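Local coordinates for rubber oxygenase (PDB 5O1L), which catalyses the oxidative cleavage of poly(cis-1,4-isoprene) in rubber, adding O2 to its double bonds with a non-covalently bound b-type heme, at residues Val62-Val66 with Gly95-Glu99; Trp82-Asp86 with Pro183-Val189; Val201-Pro206 with Lys219-Ser223; Val229-Ser233 with Val289-Ile293; Leu314-Leu318 with Ala381-Phe385. Where two conformers were deposited one is given. Residue numbers count along the deposited sequence, not the author numbering.

Interaction 1 (Val62-Val66 with Gly95-Glu99); sequences VLAAV and GDLRE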
# COMPACT_ATOMS: atom_id res chain seq x y z
N VAL A 62 11.62 18.55 -10.19
CA VAL A 62 12.50 18.81 -9.05
C VAL A 62 13.44 17.66 -8.82
O VAL A 62 14.69 17.83 -8.66
CB VAL A 62 11.72 19.21 -7.80
CG1 VAL A 62 12.69 19.32 -6.61
CG2 VAL A 62 10.95 20.53 -8.06
N LEU A 63 12.92 16.44 -8.75
CA LEU A 63 13.75 15.29 -8.53
C LEU A 63 14.71 15.00 -9.66
O LEU A 63 15.84 14.57 -9.41
CB LEU A 63 12.93 14.06 -8.12
CG LEU A 63 12.73 13.92 -6.61
CD1 LEU A 63 14.02 13.69 -5.82
CD2 LEU A 63 11.96 15.08 -6.06
N ALA A 64 14.29 15.28 -10.89
CA ALA A 64 15.14 15.09 -12.04
C ALA A 64 16.34 16.04 -11.87
O ALA A 64 17.47 15.58 -12.09
CB ALA A 64 14.38 15.40 -13.32
N ALA A 65 16.11 17.27 -11.45
CA ALA A 65 17.19 18.28 -11.28
C ALA A 65 18.11 17.90 -10.15
O ALA A 65 19.35 17.91 -10.31
CB ALA A 65 16.63 19.64 -11.07
N VAL A 66 17.55 17.46 -9.02
CA VAL A 66 18.34 16.99 -7.89
C VAL A 66 19.26 15.84 -8.29
O VAL A 66 20.48 15.86 -7.99
CB VAL A 66 17.43 16.66 -6.69
CG1 VAL A 66 18.21 15.95 -5.58
CG2 VAL A 66 16.76 17.96 -6.20
N GLY A 95 17.37 24.77 -2.96
CA GLY A 95 16.19 25.63 -2.86
C GLY A 95 14.94 25.11 -3.52
O GLY A 95 13.87 25.29 -2.96
N ASP A 96 15.08 24.55 -4.71
CA ASP A 96 13.92 24.01 -5.44
C ASP A 96 13.30 22.84 -4.67
O ASP A 96 12.06 22.76 -4.58
CB ASP A 96 14.24 23.62 -6.90
CG ASP A 96 15.49 22.71 -7.08
OD1 ASP A 96 16.24 22.28 -6.11
OD2 ASP A 96 15.74 22.38 -8.30
N LEU A 97 14.13 21.99 -4.10
CA LEU A 97 13.61 20.88 -3.30
C LEU A 97 13.02 21.40 -2.02
O LEU A 97 11.94 20.94 -1.56
CB LEU A 97 14.73 19.89 -3.04
CG LEU A 97 14.31 18.65 -2.26
CD1 LEU A 97 13.31 17.84 -3.05
CD2 LEU A 97 15.50 17.77 -1.93
N ARG A 98 13.64 22.34 -1.34
CA ARG A 98 13.05 22.91 -0.14
C ARG A 98 11.63 23.46 -0.41
O ARG A 98 10.68 23.14 0.33
CB ARG A 98 13.91 24.02 0.46
CG ARG A 98 13.28 24.58 1.74
CD ARG A 98 14.08 25.65 2.47
NE ARG A 98 14.73 26.60 1.60
CZ ARG A 98 14.19 27.59 0.88
NH1 ARG A 98 12.88 27.83 0.84
NH2 ARG A 98 15.02 28.37 0.18
N GLU A 99 11.50 24.21 -1.48
CA GLU A 99 10.21 24.80 -1.82
C GLU A 99 9.18 23.69 -2.10
O GLU A 99 8.06 23.78 -1.59
CB GLU A 99 10.37 25.70 -3.05
CG GLU A 99 9.14 26.34 -3.64
CD GLU A 99 9.54 27.34 -4.72
OE1 GLU A 99 9.77 26.93 -5.89
OE2 GLU A 99 9.70 28.52 -4.36

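Interaction 2 (Trp82-Asp86 with Pro183-Val189); sequences WTRND and PHGSMIV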
# COMPACT_ATOMS: atom_id res chain seq x y z
N TRP A 82 15.09 14.43 9.14
CA TRP A 82 13.70 14.88 9.12
C TRP A 82 12.80 13.67 9.37
O TRP A 82 12.69 12.85 8.52
CB TRP A 82 13.40 15.55 7.76
CG TRP A 82 12.04 16.21 7.75
CD1 TRP A 82 11.56 17.07 8.69
CD2 TRP A 82 10.99 16.04 6.77
NE1 TRP A 82 10.27 17.47 8.37
CE2 TRP A 82 9.90 16.84 7.20
CE3 TRP A 82 10.89 15.37 5.58
CZ2 TRP A 82 8.73 16.93 6.48
CZ3 TRP A 82 9.71 15.44 4.88
CH2 TRP A 82 8.64 16.22 5.32
N THR A 83 12.30 13.53 10.58
CA THR A 83 11.67 12.28 11.02
C THR A 83 10.29 12.46 11.61
O THR A 83 9.61 11.47 11.70
CB THR A 83 12.51 11.53 12.03
OG1 THR A 83 12.58 12.30 13.23
CG2 THR A 83 13.90 11.30 11.48
N ARG A 84 9.84 13.65 11.92
CA ARG A 84 8.56 13.81 12.59
C ARG A 84 7.74 14.89 11.91
O ARG A 84 8.25 15.85 11.32
CB ARG A 84 8.73 14.29 14.06
CG ARG A 84 9.26 13.42 15.16
CD ARG A 84 9.31 14.28 16.45
NE ARG A 84 8.02 14.92 16.80
CZ ARG A 84 7.71 15.30 18.03
NH1 ARG A 84 8.64 15.27 18.99
NH2 ARG A 84 6.52 15.86 18.26
N ASN A 85 6.42 14.72 11.95
CA ASN A 85 5.50 15.56 11.25
C ASN A 85 5.59 17.06 11.60
O ASN A 85 5.37 17.86 10.76
CB ASN A 85 4.04 15.10 11.53
CG ASN A 85 3.68 13.79 10.85
OD1 ASN A 85 4.29 13.32 9.92
ND2 ASN A 85 2.57 13.22 11.35
N ASP A 86 5.91 17.35 12.86
CA ASP A 86 5.93 18.76 13.28
C ASP A 86 7.33 19.36 13.15
O ASP A 86 7.50 20.49 13.55
CB ASP A 86 5.44 18.88 14.72
CG ASP A 86 6.37 18.21 15.72
OD1 ASP A 86 7.37 17.54 15.34
OD2 ASP A 86 6.07 18.29 16.97
N PRO A 183 1.21 15.40 15.57
CA PRO A 183 2.48 16.13 15.49
C PRO A 183 3.71 15.28 15.72
O PRO A 183 4.71 15.45 15.05
CB PRO A 183 2.31 17.24 16.56
CG PRO A 183 0.82 17.43 16.63
CD PRO A 183 0.22 16.06 16.45
N HIS A 184 3.62 14.27 16.58
CA HIS A 184 4.70 13.39 16.86
C HIS A 184 4.77 12.16 15.98
O HIS A 184 5.65 11.32 16.14
CB HIS A 184 4.66 12.88 18.34
CG HIS A 184 3.38 12.25 18.73
ND1 HIS A 184 3.11 10.89 18.66
CD2 HIS A 184 2.23 12.84 19.07
CE1 HIS A 184 1.86 10.69 19.00
NE2 HIS A 184 1.32 11.84 19.30
N GLY A 185 3.76 12.03 15.08
CA GLY A 185 3.86 10.96 14.11
C GLY A 185 4.68 11.25 12.93
O GLY A 185 5.44 12.24 12.93
N SER A 186 4.62 10.36 11.91
CA SER A 186 5.54 10.47 10.83
C SER A 186 4.94 10.23 9.42
O SER A 186 5.68 10.22 8.45
CB SER A 186 6.74 9.54 11.05
OG SER A 186 6.35 8.21 11.07
N MET A 187 3.62 10.11 9.29
CA MET A 187 3.12 9.81 7.97
C MET A 187 3.26 10.93 7.00
O MET A 187 3.37 10.68 5.78
CB MET A 187 1.66 9.25 8.00
CG MET A 187 1.13 8.71 6.69
SD MET A 187 2.11 7.28 6.14
CE MET A 187 2.26 7.64 4.41
N ILE A 188 3.25 12.19 7.43
CA ILE A 188 3.52 13.24 6.45
C ILE A 188 4.95 13.16 5.90
O ILE A 188 5.16 13.25 4.71
CB ILE A 188 3.30 14.60 7.08
CG1 ILE A 188 1.82 14.74 7.51
CG2 ILE A 188 3.73 15.70 6.09
CD1 ILE A 188 1.52 15.97 8.33
N VAL A 189 5.88 12.93 6.81
CA VAL A 189 7.27 12.69 6.44
C VAL A 189 7.38 11.53 5.45
O VAL A 189 7.97 11.70 4.38
CB VAL A 189 8.12 12.47 7.66
CG1 VAL A 189 9.54 12.17 7.28
CG2 VAL A 189 8.00 13.68 8.58

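Interaction 3 (Val201-Pro206 with Lys219-Ser223); sequences VRHLLP and KIPIS. With HEM (protoporphyrin IX containing Fe), chain C.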
# COMPACT_ATOMS: atom_id res chain seq x y z
N VAL A 201 12.22 7.63 -9.32
CA VAL A 201 12.00 6.45 -10.15
C VAL A 201 11.55 6.79 -11.54
O VAL A 201 11.93 6.11 -12.50
CB VAL A 201 11.06 5.46 -9.44
CG1 VAL A 201 10.66 4.29 -10.33
CG2 VAL A 201 11.78 4.95 -8.17
N ARG A 202 10.71 7.80 -11.67
CA ARG A 202 10.19 8.21 -12.98
C ARG A 202 11.33 8.73 -13.86
O ARG A 202 11.27 8.62 -15.07
CB ARG A 202 9.10 9.24 -12.83
CG ARG A 202 7.85 8.70 -12.18
CD ARG A 202 6.69 9.66 -12.37
NE ARG A 202 5.58 9.25 -11.51
CZ ARG A 202 5.41 9.74 -10.30
NH1 ARG A 202 6.14 10.71 -9.74
NH2 ARG A 202 4.44 9.15 -9.53
N HIS A 203 12.34 9.34 -13.24
CA HIS A 203 13.51 9.78 -13.99
C HIS A 203 14.45 8.60 -14.29
O HIS A 203 15.07 8.54 -15.38
CB HIS A 203 14.19 10.85 -13.18
CG HIS A 203 15.33 11.54 -13.90
ND1 HIS A 203 16.61 11.53 -13.42
CD2 HIS A 203 15.34 12.25 -15.05
CE1 HIS A 203 17.39 12.19 -14.26
NE2 HIS A 203 16.65 12.61 -15.27
N LEU A 204 14.56 7.63 -13.40
CA LEU A 204 15.53 6.54 -13.49
C LEU A 204 15.10 5.37 -14.33
O LEU A 204 15.87 4.90 -15.18
CB LEU A 204 15.93 6.04 -12.10
CG LEU A 204 16.65 7.15 -11.34
CD1 LEU A 204 16.80 6.78 -9.88
CD2 LEU A 204 18.03 7.42 -11.95
N LEU A 205 13.89 4.84 -14.11
CA LEU A 205 13.50 3.59 -14.75
C LEU A 205 13.51 3.67 -16.29
O LEU A 205 13.83 2.65 -16.90
CB LEU A 205 12.15 3.05 -14.24
CG LEU A 205 12.20 2.11 -13.08
CD1 LEU A 205 10.78 1.69 -12.63
CD2 LEU A 205 13.04 0.84 -13.26
N PRO A 206 13.08 4.82 -16.89
CA PRO A 206 13.13 4.84 -18.36
C PRO A 206 14.54 4.72 -18.92
O PRO A 206 14.68 4.43 -20.10
CB PRO A 206 12.49 6.17 -18.71
CG PRO A 206 11.52 6.38 -17.60
CD PRO A 206 12.37 6.03 -16.41
N LYS A 219 5.64 5.10 -21.19
CA LYS A 219 6.92 5.80 -21.32
C LYS A 219 7.54 6.16 -19.99
O LYS A 219 8.80 6.20 -19.87
CB LYS A 219 6.76 7.06 -22.17
CG LYS A 219 6.47 6.74 -23.66
CD LYS A 219 7.74 6.30 -24.39
CE LYS A 219 7.56 6.01 -25.87
NZ LYS A 219 6.71 4.79 -26.07
N ILE A 220 6.71 6.39 -18.95
CA ILE A 220 7.19 6.84 -17.65
C ILE A 220 6.40 6.01 -16.63
O ILE A 220 5.18 5.87 -16.79
CB ILE A 220 6.81 8.32 -17.44
CG1 ILE A 220 7.33 9.18 -18.63
CG2 ILE A 220 7.22 8.82 -16.05
CD1 ILE A 220 6.99 10.63 -18.51
N PRO A 221 7.07 5.44 -15.64
CA PRO A 221 6.35 4.56 -14.72
C PRO A 221 5.57 5.39 -13.66
O PRO A 221 5.75 6.58 -13.50
CB PRO A 221 7.47 3.83 -14.01
CG PRO A 221 8.54 4.87 -13.96
CD PRO A 221 8.50 5.56 -15.29
N ILE A 222 4.75 4.66 -12.93
CA ILE A 222 4.07 5.17 -11.75
C ILE A 222 3.17 6.35 -12.11
O ILE A 222 3.27 7.46 -11.57
CB ILE A 222 5.00 5.52 -10.55
CG1 ILE A 222 6.21 4.60 -10.41
CG2 ILE A 222 4.17 5.50 -9.26
CD1 ILE A 222 7.12 4.99 -9.30
N SER A 223 2.26 6.11 -13.03
CA SER A 223 1.24 7.13 -13.33
C SER A 223 0.25 7.25 -12.16
O SER A 223 0.22 6.39 -11.27
CB SER A 223 0.46 6.78 -14.60
OG SER A 223 -0.34 5.65 -14.37
CHA HEM C . 9.03 3.21 -3.38
CHB HEM C . 4.79 3.40 -1.25
CHC HEM C . 2.63 2.98 -5.51
CHD HEM C . 6.84 1.77 -7.42
C1A HEM C . 8.02 3.35 -2.49
C2A HEM C . 8.28 3.59 -1.09
C3A HEM C . 7.08 3.60 -0.48
C4A HEM C . 6.10 3.43 -1.45
CMA HEM C . 6.89 3.78 1.00
CAA HEM C . 9.65 3.77 -0.38
CBA HEM C . 10.25 2.39 -0.06
CGA HEM C . 11.30 2.54 0.98
O1A HEM C . 12.38 2.95 0.52
O2A HEM C . 11.04 2.28 2.21
C1B HEM C . 3.81 3.34 -2.25
C2B HEM C . 2.42 3.42 -1.96
C3B HEM C . 1.78 3.33 -3.12
C4B HEM C . 2.78 3.16 -4.16
CMB HEM C . 1.77 3.60 -0.61
CAB HEM C . 0.40 3.43 -3.53
CBB HEM C . -0.73 3.66 -2.69
C1C HEM C . 3.60 2.61 -6.43
C2C HEM C . 3.26 2.15 -7.77
C3C HEM C . 4.48 1.84 -8.28
C4C HEM C . 5.46 2.04 -7.24
CMC HEM C . 1.91 2.17 -8.41
CAC HEM C . 4.77 1.30 -9.62
CBC HEM C . 3.94 1.16 -10.73
C1D HEM C . 7.79 2.05 -6.47
C2D HEM C . 9.24 1.92 -6.70
C3D HEM C . 9.87 2.31 -5.60
C4D HEM C . 8.81 2.73 -4.67
CMD HEM C . 9.80 1.35 -7.96
CAD HEM C . 11.39 2.32 -5.33
CBD HEM C . 11.77 0.93 -4.83
CGD HEM C . 13.29 0.88 -4.64
O1D HEM C . 13.70 0.68 -3.47
O2D HEM C . 14.12 1.04 -5.57
NA HEM C . 6.68 3.29 -2.70
NB HEM C . 3.95 3.16 -3.57
NC HEM C . 4.92 2.52 -6.09
ND HEM C . 7.59 2.62 -5.26
FE HEM C . 5.80 2.92 -4.43

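Interaction 4 (Val229-Ser233 with Val289-Ile293); sequences VTWHS and VLDPI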
# COMPACT_ATOMS: atom_id res chain seq x y z
N VAL A 229 -4.51 2.11 -8.72
CA VAL A 229 -4.61 0.66 -8.75
C VAL A 229 -4.07 0.05 -7.49
O VAL A 229 -4.69 -0.82 -6.84
CB VAL A 229 -3.95 0.10 -10.05
CG1 VAL A 229 -3.86 -1.41 -9.94
CG2 VAL A 229 -4.72 0.52 -11.26
N THR A 230 -2.85 0.41 -7.13
CA THR A 230 -2.19 -0.05 -5.94
C THR A 230 -3.04 0.34 -4.68
O THR A 230 -3.23 -0.45 -3.73
CB THR A 230 -0.73 0.40 -5.92
OG1 THR A 230 -0.09 -0.37 -6.95
CG2 THR A 230 -0.14 0.10 -4.58
N TRP A 231 -3.57 1.57 -4.68
CA TRP A 231 -4.43 1.99 -3.58
C TRP A 231 -5.64 1.02 -3.38
O TRP A 231 -5.99 0.66 -2.26
CB TRP A 231 -4.92 3.41 -3.90
CG TRP A 231 -5.65 4.13 -2.83
CD1 TRP A 231 -5.12 5.08 -1.97
CD2 TRP A 231 -7.04 4.14 -2.54
NE1 TRP A 231 -6.10 5.63 -1.18
CE2 TRP A 231 -7.30 5.05 -1.48
CE3 TRP A 231 -8.13 3.43 -3.02
CZ2 TRP A 231 -8.57 5.32 -1.03
CZ3 TRP A 231 -9.39 3.69 -2.53
CH2 TRP A 231 -9.61 4.58 -1.52
N HIS A 232 -6.24 0.58 -4.50
CA HIS A 232 -7.36 -0.35 -4.42
C HIS A 232 -6.94 -1.71 -3.89
O HIS A 232 -7.74 -2.37 -3.23
CB HIS A 232 -8.02 -0.47 -5.76
CG HIS A 232 -8.89 0.71 -6.04
ND1 HIS A 232 -9.95 1.09 -5.27
CD2 HIS A 232 -8.81 1.64 -7.03
CE1 HIS A 232 -10.49 2.19 -5.79
NE2 HIS A 232 -9.82 2.52 -6.87
N SER A 233 -5.69 -2.09 -4.12
CA SER A 233 -5.13 -3.37 -3.60
C SER A 233 -4.89 -3.29 -2.11
O SER A 233 -4.75 -4.35 -1.50
CB SER A 233 -3.86 -3.75 -4.32
OG SER A 233 -2.73 -3.09 -3.85
N VAL A 289 -10.64 -1.33 -12.45
CA VAL A 289 -9.24 -0.98 -12.64
C VAL A 289 -8.23 -1.89 -12.00
O VAL A 289 -7.09 -1.84 -12.43
CB VAL A 289 -8.92 0.45 -12.24
CG1 VAL A 289 -9.88 1.45 -12.88
CG2 VAL A 289 -8.89 0.62 -10.75
N LEU A 290 -8.64 -2.67 -10.98
CA LEU A 290 -7.72 -3.59 -10.39
C LEU A 290 -7.99 -5.00 -10.90
O LEU A 290 -7.08 -5.65 -11.42
CB LEU A 290 -7.80 -3.51 -8.86
CG LEU A 290 -7.02 -4.52 -8.07
CD1 LEU A 290 -5.55 -4.36 -8.32
CD2 LEU A 290 -7.34 -4.48 -6.61
N ASP A 291 -9.19 -5.48 -10.72
CA ASP A 291 -9.48 -6.92 -11.02
C ASP A 291 -9.01 -7.35 -12.43
O ASP A 291 -8.31 -8.36 -12.54
CB ASP A 291 -10.95 -7.26 -10.77
CG ASP A 291 -11.37 -7.06 -9.32
OD1 ASP A 291 -10.52 -6.70 -8.47
OD2 ASP A 291 -12.58 -7.17 -8.98
N PRO A 292 -9.31 -6.57 -13.47
CA PRO A 292 -8.93 -6.98 -14.83
C PRO A 292 -7.45 -6.91 -15.20
O PRO A 292 -7.05 -7.45 -16.24
CB PRO A 292 -9.68 -5.99 -15.73
CG PRO A 292 -10.71 -5.38 -14.86
CD PRO A 292 -10.06 -5.28 -13.52
N ILE A 293 -6.60 -6.27 -14.40
CA ILE A 293 -5.20 -6.18 -14.72
C ILE A 293 -4.35 -7.19 -14.01
O ILE A 293 -3.15 -7.28 -14.35
CB ILE A 293 -4.61 -4.75 -14.63
CG1 ILE A 293 -4.64 -4.13 -13.22
CG2 ILE A 293 -5.37 -3.84 -15.60
CD1 ILE A 293 -3.70 -4.73 -12.24

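Interaction 5 (Leu314-Leu318 with Ala381-Phe385); sequences LDAGL and ALRKF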
# COMPACT_ATOMS: atom_id res chain seq x y z
N LEU A 314 10.67 -15.54 9.11
CA LEU A 314 10.40 -14.75 10.31
C LEU A 314 10.22 -15.69 11.46
O LEU A 314 9.85 -16.86 11.27
CB LEU A 314 9.09 -13.97 10.11
CG LEU A 314 9.10 -12.89 9.03
CD1 LEU A 314 7.74 -12.22 8.91
CD2 LEU A 314 10.14 -11.82 9.36
N ASP A 315 10.39 -15.17 12.67
CA ASP A 315 10.23 -15.98 13.89
C ASP A 315 8.77 -15.96 14.32
O ASP A 315 8.45 -15.66 15.47
CB ASP A 315 11.13 -15.48 15.04
CG ASP A 315 11.17 -16.45 16.24
OD1 ASP A 315 11.19 -17.69 16.03
OD2 ASP A 315 11.17 -15.98 17.40
N ALA A 316 7.86 -16.23 13.39
CA ALA A 316 6.45 -16.05 13.64
C ALA A 316 5.70 -17.37 13.71
O ALA A 316 4.61 -17.36 14.25
CB ALA A 316 5.84 -15.19 12.56
N GLY A 317 6.21 -18.47 13.21
CA GLY A 317 5.47 -19.72 13.16
C GLY A 317 4.65 -19.86 11.90
O GLY A 317 3.78 -20.72 11.81
N LEU A 318 4.83 -18.98 10.93
CA LEU A 318 4.10 -19.07 9.65
C LEU A 318 4.82 -19.99 8.73
O LEU A 318 5.73 -19.56 8.00
CB LEU A 318 3.91 -17.75 8.92
CG LEU A 318 2.80 -16.89 9.49
CD1 LEU A 318 2.82 -15.51 8.87
CD2 LEU A 318 1.36 -17.47 9.35
N ALA A 381 0.32 -17.18 14.88
CA ALA A 381 1.38 -16.91 13.87
C ALA A 381 1.08 -15.59 13.13
O ALA A 381 2.03 -14.79 12.90
CB ALA A 381 1.49 -18.06 12.95
N LEU A 382 -0.17 -15.35 12.79
CA LEU A 382 -0.52 -14.05 12.16
C LEU A 382 -0.25 -12.92 13.13
O LEU A 382 0.24 -11.85 12.68
CB LEU A 382 -1.97 -14.08 11.70
CG LEU A 382 -2.22 -15.05 10.57
CD1 LEU A 382 -3.73 -15.19 10.34
CD2 LEU A 382 -1.53 -14.58 9.29
N ARG A 383 -0.58 -13.05 14.38
CA ARG A 383 -0.36 -11.97 15.35
C ARG A 383 1.14 -11.68 15.46
O ARG A 383 1.53 -10.51 15.42
CB ARG A 383 -0.90 -12.38 16.70
CG ARG A 383 -0.90 -11.26 17.71
CD ARG A 383 -1.17 -11.71 19.11
NE ARG A 383 -0.06 -12.48 19.61
CZ ARG A 383 0.97 -12.02 20.26
NH1 ARG A 383 1.91 -12.84 20.65
NH2 ARG A 383 1.06 -10.71 20.54
N LYS A 384 1.97 -12.72 15.52
CA LYS A 384 3.41 -12.49 15.64
C LYS A 384 3.93 -11.87 14.33
O LYS A 384 4.83 -10.97 14.39
CB LYS A 384 4.16 -13.80 15.90
CG LYS A 384 3.95 -14.35 17.30
CD LYS A 384 5.00 -15.39 17.56
CE LYS A 384 4.98 -15.90 19.00
NZ LYS A 384 4.07 -17.05 19.20
N PHE A 385 3.45 -12.29 13.19
CA PHE A 385 3.79 -11.66 11.91
C PHE A 385 3.50 -10.16 11.93
O PHE A 385 4.37 -9.35 11.53
CB PHE A 385 3.02 -12.37 10.78
CG PHE A 385 3.02 -11.73 9.46
CD1 PHE A 385 4.12 -11.86 8.63
CD2 PHE A 385 1.97 -10.96 9.03
CE1 PHE A 385 4.15 -11.23 7.39
CE2 PHE A 385 1.98 -10.40 7.77
CZ PHE A 385 3.06 -10.52 6.98
O HOH W 1 3.58 -18.43 16.58

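Interaction 1 (Val62-Val66 with Gly95-Glu99)
Two helices of this all-helical fold pack here roughly antiparallel, helix 59-68 against the first turn of helix 95-104; their short segments run at 149° with axes 9.7 Å apart. Val-62, in the t rotamer, sits closest to the partner backbone: its CG1 lies 3.8 Å from Leu-97 CA and 3.9 Å from Leu-97 CD1. Leu-97 (t, p) extends its own side chain along the interface, so CD1 also comes within 4.3 Å of Leu-63 CD2. The CA-CB bond of Leu-63 points away, and only the m, m bend of its chain brings CD2 back. One turn on, Val-66, again t, puts CG2 4.2 Å from Leu-97 CB. Behind this apolar patch, Met-196 of helix 187-204 touches both leucines. Asp-96 takes the p rotamer, which folds its carboxylate over Ala-65 and Val-66; OD2 has a salt bridge to Arg-69, and OD1 receives a weak hydrogen bond from the backbone N of Leu-97 at 2.9 Å.

Interaction 2 (Trp82-Asp86 with Pro183-Val189)
Asn-85, with 119 Å² covered by the other segment, is the centre of this loop-to-helix contact. Its backbone N donates to Gly-185 O at 2.8 Å, while its side chain reaches into the start of helix 187-204, where OD1 accepts from Ile-188 N at 2.9 Å. An amide in the first turn of a helix has no carbonyl of its own helix to bond, and Ser-186, at the N-cap position, makes no capping bond with its side chain; the asparagine from the distant loop therefore meets this need. Its ND2 is held in turn by the carbonyls of Ala-180 and Leu-182.

Val-189 buries 98 Å² on the neighbouring flank. CG2 stands 4.0 Å from the centroid of the six-membered ring of Trp-82, 14° off the normal, a CH-pi contact over the face, and CG1 is 3.9 Å from Trp-82 CE3. The indole NE1 bonds to the carbonyl of Gln-87.

Pro-183, with 64 Å², lies at the exposed end, where its O receives a weak hydrogen bond from Asp-86 N at 3.1 Å. Beside it, Arg-84 NH2 and Asp-86 OD2 form a salt bridge of 2.8 Å, and His-184 CB lies over one face of the guanidinium. Backbone polarity and one amide side chain thus fix the loop to the helix start, while Val-189 against the Trp-82 ring supplies the apolar part of the contact.

Interaction 3 (Val201-Pro206 with Lys219-Ser223)
A single carbonyl takes both prongs of an arginine: Ile-222 O accepts from Arg-202 NE and from Arg-202 NH2, each at 2.9 Å. The acceptor belongs to a residue with left-handed backbone angles (61/57), rare for a beta-branched side chain, in the loop just before helix 224-244. The remaining nitrogen, NH1, forms a salt bridge with Asp-60, so the arginine ties helix 59-68 to this loop from the end of helix 187-204. Its aliphatic part is used too, with CB 3.8 Å from Ile-220 CG2.

Pro-221 packs its ring into the helix end, with CG 4.1 Å from Leu-205 CB and 4.2 Å from Val-201 CG1, while its CD is 3.9 Å from Pro-206 CG. On the inner side, Val-201 CG1 meets Ile-222 CD1 at 3.8 Å, and both residues line the heme pocket: Val-201 CG1 is 3.9 Å from the porphyrin methyl CMD and Ile-222 CG1 is 3.7 Å from CAC. The side chain of Ile-222 is also about 4 Å from that of His-198, the probable axial ligand of the iron. The chemistry is thus divided: a buried charge is met by a carboxylate and a carbonyl, while hydrocarbon alone from these segments is presented to the porphyrin.

Interaction 4 (Val229-Ser233 with Val289-Ile293)
Val-229 is the main bump on this face of helix 224-244, and the chain leaving helix 279-289 supplies the hollow that takes it. Its CG1 faces the notch between Leu-290 and Ile-293, 3.8 Å from Leu-290 CD1 and 4.0 Å from Ile-293 CD1, while CG2 lies 3.5 Å from Val-289 O and 4.2 Å from Val-289 CG2. The short 3-10 segment 291-293 swings Ile-293 round to form the second wall of the notch, helped by the bond from its N to Leu-290 O at 3.1 Å.

In the other direction Leu-290 acts as a bump. Its CD2 settles against the helix backbone where His-232 joins Ser-233, 3.9 Å from His-232 C and 3.8 Å from Ser-233 N, with the CB atoms of His-232 and Ser-233 each 4.2 Å from CD2. Val-289 completes the fit, its CG2 3.9 Å from His-232 CD2. No hydrogen bond crosses between the segments: Ser-233 OG turns back to Thr-230 O at 2.7 Å, and the imidazole of His-232 bonds to Thr-236 and Gln-285.

Helix 224-244 thus carries two different faces here. Thr-230 points away from this contact and touches the heme, whereas Val-229 and His-232 pack on the end of helix 279-289, and Met-141 of helix 127-142 touches both Ser-233 and Leu-290.

Interaction 5 (Leu314-Leu318 with Ala381-Phe385)
Ala-381 opens the helical side of the contact, which packs helix 373-393 against the connection between helices 298-313 and 320-331. Its small side chain allows close approach: CA makes a CA-H...O contact of 3.3 Å with Ala-316 O, and CB lies 3.7 Å from Gly-317 O and 3.7 Å from Leu-318 CD2. Gly-317 has phi/psi of 89/8, where a CB would be jammed against the preceding carbonyl, so glycine suits this turn.

Leu-382 starts away from the loop, but its CD2 comes back to 4.1 Å from Leu-318 CD2; Leu-136 and Phe-326 cover it from helices 127-142 and 320-331. Two residues on, Lys-384 lays its CB 4.0 Å from Ala-316 CB. Its ammonium leads outward to a salt bridge with Glu-380, and it donates to a water at 3.0 Å from NZ; that water in turn donates to Ala-316 O at 2.8 Å.

Phe-385 closes the row. Leu-314 CD1 meets the ring edge, 3.6 Å from CD1 of Phe-385, and Leu-318 CD1 is 3.7 Å from Phe-385 CB. Leu-314 opens an inverse gamma turn centred on Asp-315, closed by a weak 3.0 Å bond from Ala-316 N to Leu-314 O.

With no direct hydrogen bond between the segments, apolar contact does most of the joining; a water at the lysine edge adds a polar link to the Ala-316 carbonyl, which also receives the CA-H...O contact.

Overall arrangement
Helix 187-204 is the common thread: its start takes part in interaction 2, its end in interaction 3, and their centres lie 27 Å apart, with His-198, the probable axial heme ligand, between them in sequence. Interaction 1 touches interaction 3 directly, Ala-64 CB packing 3.7 Å from His-203 CD2, although their centres are 17 Å apart. Two contacts reach the heme itself, interaction 3 through Val-201 and Ile-222 and interaction 4 through Thr-230; their centres are 19 Å apart. In interaction 2 the side chain of Met-187 comes within about 6 Å of the heme. Interaction 5 lies away from it, 42 Å from interaction 1 between centres.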